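Local coordinates for protein alpha-1,2-mannosidase (Bacteroides thetaiotaomicron, PDB 2WW2) that hydrolyses alpha-mannosidic linkages with inversion of configuration, as a calcium-dependent glycoside hydrolase of family GH92, at residues F297-Y302 with M325-G330; S236-E241 with F301-S306. All coordinates share one frame; numbering follows the deposited sequence.

Contact 1 of 2, residues F297-Y302 with M325-G330; sequences FPREFY and MYTDNG
R299 and T327 face each other as a hydrogen-bonded antiparallel pair, R299 N giving to T327 O and T327 N to R299 O, both at 3.0 Å; F301 N to M325 O extends the pairing. The dense part lies where R299 meets D328. R299 NE reaches D328 OD2 at 2.6 Å, a salt bridge that lies in the plane of the arginine's guanidinium and meets the carboxylate oxygen on its anti side. A bend at chi3 (67°) turns the long arginine chain back to this acid, which sits at a G1 beta bulge where D328 and N329 both face A371. Alongside the arginine chain, T327 CG2 packs 3.5 Å from F301 CD1. P298, entered through a cis peptide, wedges its ring in, CB 3.2 Å from T327 O, CG against Y326 CD1 and CD beside the N329 amide. E300 CA lies over one face of the Y326 ring, and the Y302 edge turns toward a Y326 face, planes 63° apart.

At the tip of Y326 the contact meets water: one molecule joins Y326 OH, also bonded by R352, to the partly exposed E300 OE2. Another links N329 ND2, weakly, to F297 O. R299, Y77 and S372 together fix the rotation of the D328 carboxylate, so charge pairing adds to the backbone bonds.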
loop_
_atom_site.group_PDB
_atom_site.type_symbol
_atom_site.label_atom_id
_atom_site.label_comp_id
_atom_site.label_asym_id
_atom_site.label_seq_id
_atom_site.Cartn_x
_atom_site.Cartn_y
_atom_site.Cartn_z
ATOM N N PHE A 297 10.206 34.982 3.575
ATOM C CA PHE A 297 11.518 34.708 2.936
ATOM C C PHE A 297 11.451 35.047 1.448
ATOM O O PHE A 297 10.372 35.041 0.866
ATOM C CB PHE A 297 11.880 33.213 3.043
ATOM C CG PHE A 297 11.956 32.684 4.454
ATOM C CD1 PHE A 297 13.177 32.654 5.126
ATOM C CD2 PHE A 297 10.829 32.183 5.084
ATOM C CE1 PHE A 297 13.276 32.142 6.418
ATOM C CE2 PHE A 297 10.902 31.669 6.393
ATOM C CZ PHE A 297 12.126 31.653 7.059
ATOM N N PRO A 298 12.596 35.362 0.822
ATOM C CA PRO A 298 13.886 35.504 1.495
ATOM C C PRO A 298 13.895 36.758 2.357
ATOM O O PRO A 298 13.144 37.715 2.096
ATOM C CB PRO A 298 14.875 35.647 0.325
ATOM C CG PRO A 298 14.051 36.363 -0.752
ATOM C CD PRO A 298 12.674 35.680 -0.620
ATOM N N ARG A 299 14.755 36.787 3.367
ATOM C CA ARG A 299 14.834 37.964 4.229
ATOM C C ARG A 299 15.730 39.044 3.628
ATOM O O ARG A 299 16.728 38.752 2.928
ATOM C CB ARG A 299 15.348 37.599 5.629
ATOM C CG ARG A 299 16.865 37.271 5.665
ATOM C CD ARG A 299 17.312 36.924 7.105
ATOM N NE ARG A 299 16.689 35.667 7.527
ATOM C CZ ARG A 299 15.569 35.577 8.240
ATOM N NH1 ARG A 299 14.937 36.669 8.681
ATOM N NH2 ARG A 299 15.087 34.381 8.536
ATOM N N GLU A 300 15.361 40.297 3.888
ATOM C CA GLU A 300 16.252 41.436 3.631
ATOM C C GLU A 300 17.499 41.210 4.487
ATOM O O GLU A 300 17.392 40.810 5.641
ATOM C CB GLU A 300 15.565 42.749 4.032
ATOM C CG GLU A 300 14.258 42.997 3.261
ATOM C CD GLU A 300 13.349 44.053 3.887
ATOM O OE1 GLU A 300 13.682 44.601 4.966
ATOM O OE2 GLU A 300 12.277 44.307 3.297
ATOM N N PHE A 301 18.679 41.440 3.911
ATOM C CA PHE A 301 19.929 41.281 4.648
ATOM C C PHE A 301 20.718 42.603 4.648
ATOM O O PHE A 301 21.928 42.642 4.929
ATOM C CB PHE A 301 20.747 40.153 4.014
ATOM C CG PHE A 301 21.688 39.479 4.971
ATOM C CD1 PHE A 301 21.198 38.667 5.984
ATOM C CD2 PHE A 301 23.066 39.639 4.844
ATOM C CE1 PHE A 301 22.079 38.034 6.878
ATOM C CE2 PHE A 301 23.942 38.992 5.720
ATOM C CZ PHE A 301 23.431 38.196 6.749
ATOM N N TYR A 302 20.020 43.687 4.324
ATOM C CA TYR A 302 20.617 45.011 4.323
ATOM C C TYR A 302 20.087 45.836 5.491
ATOM O O TYR A 302 19.077 45.474 6.152
ATOM C CB TYR A 302 20.358 45.739 2.994
ATOM C CG TYR A 302 18.894 45.847 2.599
ATOM C CD1 TYR A 302 18.131 46.958 2.952
ATOM C CD2 TYR A 302 18.284 44.837 1.871
ATOM C CE1 TYR A 302 16.792 47.054 2.594
ATOM C CE2 TYR A 302 16.945 44.922 1.504
ATOM C CZ TYR A 302 16.215 46.029 1.863
ATOM O OH TYR A 302 14.902 46.102 1.486
ATOM N N MET A 325 20.953 43.181 -0.350
ATOM C CA MET A 325 21.260 41.774 -0.313
ATOM C C MET A 325 20.064 41.102 0.351
ATOM O O MET A 325 19.422 41.703 1.228
ATOM C CB MET A 325 22.556 41.525 0.481
ATOM C CG MET A 325 22.958 40.042 0.568
ATOM S SD MET A 325 23.082 39.176 -1.006
ATOM C CE MET A 325 24.379 40.128 -1.851
ATOM N N TYR A 326 19.740 39.892 -0.100
ATOM C CA TYR A 326 18.725 39.039 0.550
ATOM C C TYR A 326 19.357 37.695 0.793
ATOM O O TYR A 326 20.338 37.338 0.141
ATOM C CB TYR A 326 17.511 38.796 -0.377
ATOM C CG TYR A 326 16.538 39.941 -0.412
ATOM C CD1 TYR A 326 15.294 39.840 0.230
ATOM C CD2 TYR A 326 16.864 41.138 -1.057
ATOM C CE1 TYR A 326 14.404 40.914 0.213
ATOM C CE2 TYR A 326 15.977 42.212 -1.079
ATOM C CZ TYR A 326 14.743 42.085 -0.453
ATOM O OH TYR A 326 13.874 43.159 -0.471
ATOM N N THR A 327 18.744 36.895 1.650
ATOM C CA THR A 327 19.224 35.537 1.802
ATOM C C THR A 327 18.164 34.637 2.426
ATOM O O THR A 327 17.018 35.053 2.577
ATOM C CB THR A 327 20.513 35.492 2.639
ATOM O OG1 THR A 327 21.040 34.165 2.570
ATOM C CG2 THR A 327 20.214 35.854 4.111
ATOM N N ASP A 328 18.563 33.410 2.766
ATOM C CA ASP A 328 17.672 32.401 3.318
ATOM C C ASP A 328 16.591 31.980 2.348
ATOM O O ASP A 328 15.407 32.273 2.529
ATOM C CB ASP A 328 17.111 32.865 4.655
ATOM C CG ASP A 328 18.190 32.888 5.716
ATOM O OD1 ASP A 328 18.960 31.898 5.767
ATOM O OD2 ASP A 328 18.288 33.889 6.451
ATOM N N ASN A 329 17.017 31.290 1.293
ATOM C CA ASN A 329 16.090 30.872 0.267
ATOM C C ASN A 329 16.685 29.713 -0.483
ATOM O O ASN A 329 17.861 29.763 -0.802
ATOM C CB ASN A 329 15.900 32.017 -0.750
ATOM C CG ASN A 329 14.469 32.239 -1.058
ATOM O OD1 ASN A 329 14.073 32.395 -2.217
ATOM N ND2 ASN A 329 13.651 32.255 0.002
ATOM N N GLY A 330 15.869 28.693 -0.758
ATOM C CA GLY A 330 16.201 27.676 -1.754
ATOM C C GLY A 330 15.391 27.914 -3.023
ATOM O O GLY A 330 14.203 27.582 -3.092
HETATM O O HOH W 1 10.881 32.519 -0.268
HETATM O O HOH W 2 11.754 43.201 1.026
#

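Contact 2 of 2, residues S236-E241 with F301-S306; sequences SFISPE and FYEFDS
Between S236 and E303 the two backbones stay well apart, their CA atoms 7.8 Å from each other, so side chains must bridge the distance. E303 does so with a chain extended beyond CG (chi2 -173°), long enough to present both carboxylate oxygens to the other segment. OE1 accepts from S236 OG at 2.7 Å, and OE2 takes the backbone N of F237 at 3.0 Å through its syn lone pair. S236 OG in turn accepts from I238 N, 3.0 Å away, and this closes an ST turn; a serine suits the place because its one hydroxyl gives and receives. The end of I238 slides past the acid, CD1 lying 3.9 Å from E303 OE2. The F237 ring, whose edge faces E303 OE2, forms an offset stack with F301, centroids 4.5 Å apart and planes at 29°; F301 CZ sits over the centre of the F237 face. An alanine in place of E303 would probably leave F237 N and S236 OG without their acceptor and free the turn to shift. N246, on helix 240-250, also bonds OE1. The arrangement is an ST turn held by a carboxylate, where strand 229-236 gives way to that helix, S239 being its N-cap.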
loop_
_atom_site.group_PDB
_atom_site.type_symbol
_atom_site.label_atom_id
_atom_site.label_comp_id
_atom_site.label_asym_id
_atom_site.label_seq_id
_atom_site.Cartn_x
_atom_site.Cartn_y
_atom_site.Cartn_z
ATOM N N SER A 236 22.851 43.662 14.339
ATOM C CA SER A 236 23.389 44.032 13.032
ATOM C C SER A 236 24.389 42.962 12.604
ATOM O O SER A 236 25.040 42.348 13.452
ATOM C CB SER A 236 24.108 45.393 13.113
ATOM O OG SER A 236 24.726 45.713 11.876
ATOM N N PHE A 237 24.531 42.758 11.298
ATOM C CA PHE A 237 25.602 41.900 10.790
ATOM C C PHE A 237 26.839 42.710 10.414
ATOM O O PHE A 237 27.867 42.145 10.059
ATOM C CB PHE A 237 25.112 41.078 9.581
ATOM C CG PHE A 237 24.150 39.996 9.955
ATOM C CD1 PHE A 237 24.612 38.799 10.501
ATOM C CD2 PHE A 237 22.782 40.186 9.807
ATOM C CE1 PHE A 237 23.722 37.786 10.875
ATOM C CE2 PHE A 237 21.891 39.196 10.184
ATOM C CZ PHE A 237 22.373 37.985 10.722
ATOM N N ILE A 238 26.745 44.029 10.515
ATOM C CA ILE A 238 27.843 44.908 10.092
ATOM C C ILE A 238 28.811 45.228 11.223
ATOM O O ILE A 238 30.018 45.028 11.068
ATOM C CB ILE A 238 27.302 46.204 9.414
ATOM C CG1 ILE A 238 26.675 45.839 8.071
ATOM C CG2 ILE A 238 28.429 47.273 9.216
ATOM C CD1 ILE A 238 25.767 46.926 7.488
ATOM N N SER A 239 28.289 45.702 12.355
ATOM C CA SER A 239 29.134 46.121 13.474
ATOM C C SER A 239 28.294 46.469 14.702
ATOM O O SER A 239 27.086 46.691 14.590
ATOM C CB SER A 239 29.890 47.383 13.062
ATOM O OG SER A 239 28.979 48.484 13.060
ATOM N N PRO A 240 28.934 46.556 15.882
ATOM C CA PRO A 240 28.203 47.015 17.062
ATOM C C PRO A 240 27.645 48.426 16.895
ATOM O O PRO A 240 26.539 48.707 17.357
ATOM C CB PRO A 240 29.266 46.963 18.173
ATOM C CG PRO A 240 30.172 45.857 17.734
ATOM C CD PRO A 240 30.278 46.058 16.236
ATOM N N GLU A 241 28.394 49.301 16.225
ATOM C CA GLU A 241 27.895 50.642 15.910
ATOM C C GLU A 241 26.616 50.602 15.059
ATOM O O GLU A 241 25.675 51.356 15.300
ATOM C CB GLU A 241 28.987 51.461 15.200
ATOM C CG GLU A 241 30.198 51.769 16.097
ATOM C CD GLU A 241 31.021 50.519 16.487
ATOM O OE1 GLU A 241 31.101 49.537 15.694
ATOM O OE2 GLU A 241 31.608 50.535 17.600
ATOM N N PHE A 301 18.679 41.440 3.911
ATOM C CA PHE A 301 19.929 41.281 4.648
ATOM C C PHE A 301 20.718 42.603 4.648
ATOM O O PHE A 301 21.928 42.642 4.929
ATOM C CB PHE A 301 20.747 40.153 4.014
ATOM C CG PHE A 301 21.688 39.479 4.971
ATOM C CD1 PHE A 301 21.198 38.667 5.984
ATOM C CD2 PHE A 301 23.066 39.639 4.844
ATOM C CE1 PHE A 301 22.079 38.034 6.878
ATOM C CE2 PHE A 301 23.942 38.992 5.720
ATOM C CZ PHE A 301 23.431 38.196 6.749
ATOM N N TYR A 302 20.020 43.687 4.324
ATOM C CA TYR A 302 20.617 45.011 4.323
ATOM C C TYR A 302 20.087 45.836 5.491
ATOM O O TYR A 302 19.077 45.474 6.152
ATOM C CB TYR A 302 20.358 45.739 2.994
ATOM C CG TYR A 302 18.894 45.847 2.599
ATOM C CD1 TYR A 302 18.131 46.958 2.952
ATOM C CD2 TYR A 302 18.284 44.837 1.871
ATOM C CE1 TYR A 302 16.792 47.054 2.594
ATOM C CE2 TYR A 302 16.945 44.922 1.504
ATOM C CZ TYR A 302 16.215 46.029 1.863
ATOM O OH TYR A 302 14.902 46.102 1.486
ATOM N N GLU A 303 20.763 46.948 5.718
ATOM C CA GLU A 303 20.540 47.794 6.867
ATOM C C GLU A 303 20.686 49.235 6.383
ATOM O O GLU A 303 21.182 49.482 5.280
ATOM C CB GLU A 303 21.582 47.448 7.954
ATOM C CG GLU A 303 21.705 45.918 8.164
ATOM C CD GLU A 303 22.588 45.512 9.342
ATOM O OE1 GLU A 303 22.570 46.194 10.381
ATOM O OE2 GLU A 303 23.277 44.479 9.229
ATOM N N PHE A 304 20.235 50.188 7.181
ATOM C CA PHE A 304 20.363 51.579 6.780
ATOM C C PHE A 304 21.356 52.282 7.673
ATOM O O PHE A 304 21.162 52.364 8.882
ATOM C CB PHE A 304 19.007 52.274 6.793
ATOM C CG PHE A 304 18.050 51.719 5.778
ATOM C CD1 PHE A 304 18.133 52.117 4.449
ATOM C CD2 PHE A 304 17.080 50.800 6.146
ATOM C CE1 PHE A 304 17.259 51.611 3.505
ATOM C CE2 PHE A 304 16.203 50.278 5.209
ATOM C CZ PHE A 304 16.301 50.692 3.874
ATOM N N ASP A 305 22.416 52.793 7.058
ATOM C CA ASP A 305 23.519 53.389 7.800
ATOM C C ASP A 305 23.151 54.747 8.417
ATOM O O ASP A 305 21.992 55.145 8.383
ATOM C CB ASP A 305 24.753 53.498 6.898
ATOM C CG ASP A 305 24.601 54.547 5.797
ATOM O OD1 ASP A 305 23.622 55.325 5.780
ATOM O OD2 ASP A 305 25.486 54.582 4.925
ATOM N N SER A 306 24.128 55.448 8.986
ATOM C CA SER A 306 23.836 56.726 9.666
ATOM C C SER A 306 23.283 57.786 8.717
ATOM O O SER A 306 22.581 58.695 9.150
ATOM C CB SER A 306 25.055 57.268 10.416
ATOM O OG SER A 306 26.123 57.521 9.525
#

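Overall arrangement
Strand 299-304 serves both contacts, with F301 and Y302 common to their segments. Contact 1 is the more central, its centre about 11 Å from the centre of the chain, and lies within one sheet: its partner is the neighbouring strand 326-330, so main-chain pairing sets the register. Contact 2, its centre about 25 Å from the chain's centre, is also buried but smaller, with 249 Å² against 606 Å². There the strand meets the end of strand 229-236, part of the N-terminal beta-rich region, through side chains and one main-chain N-H, without strand pairing. F301 links the two: its backbone bonds, and its ring packs on T327, in contact 1, while the ring stacks on F237 in contact 2. D328 faces an arginine, E303 neutral donors.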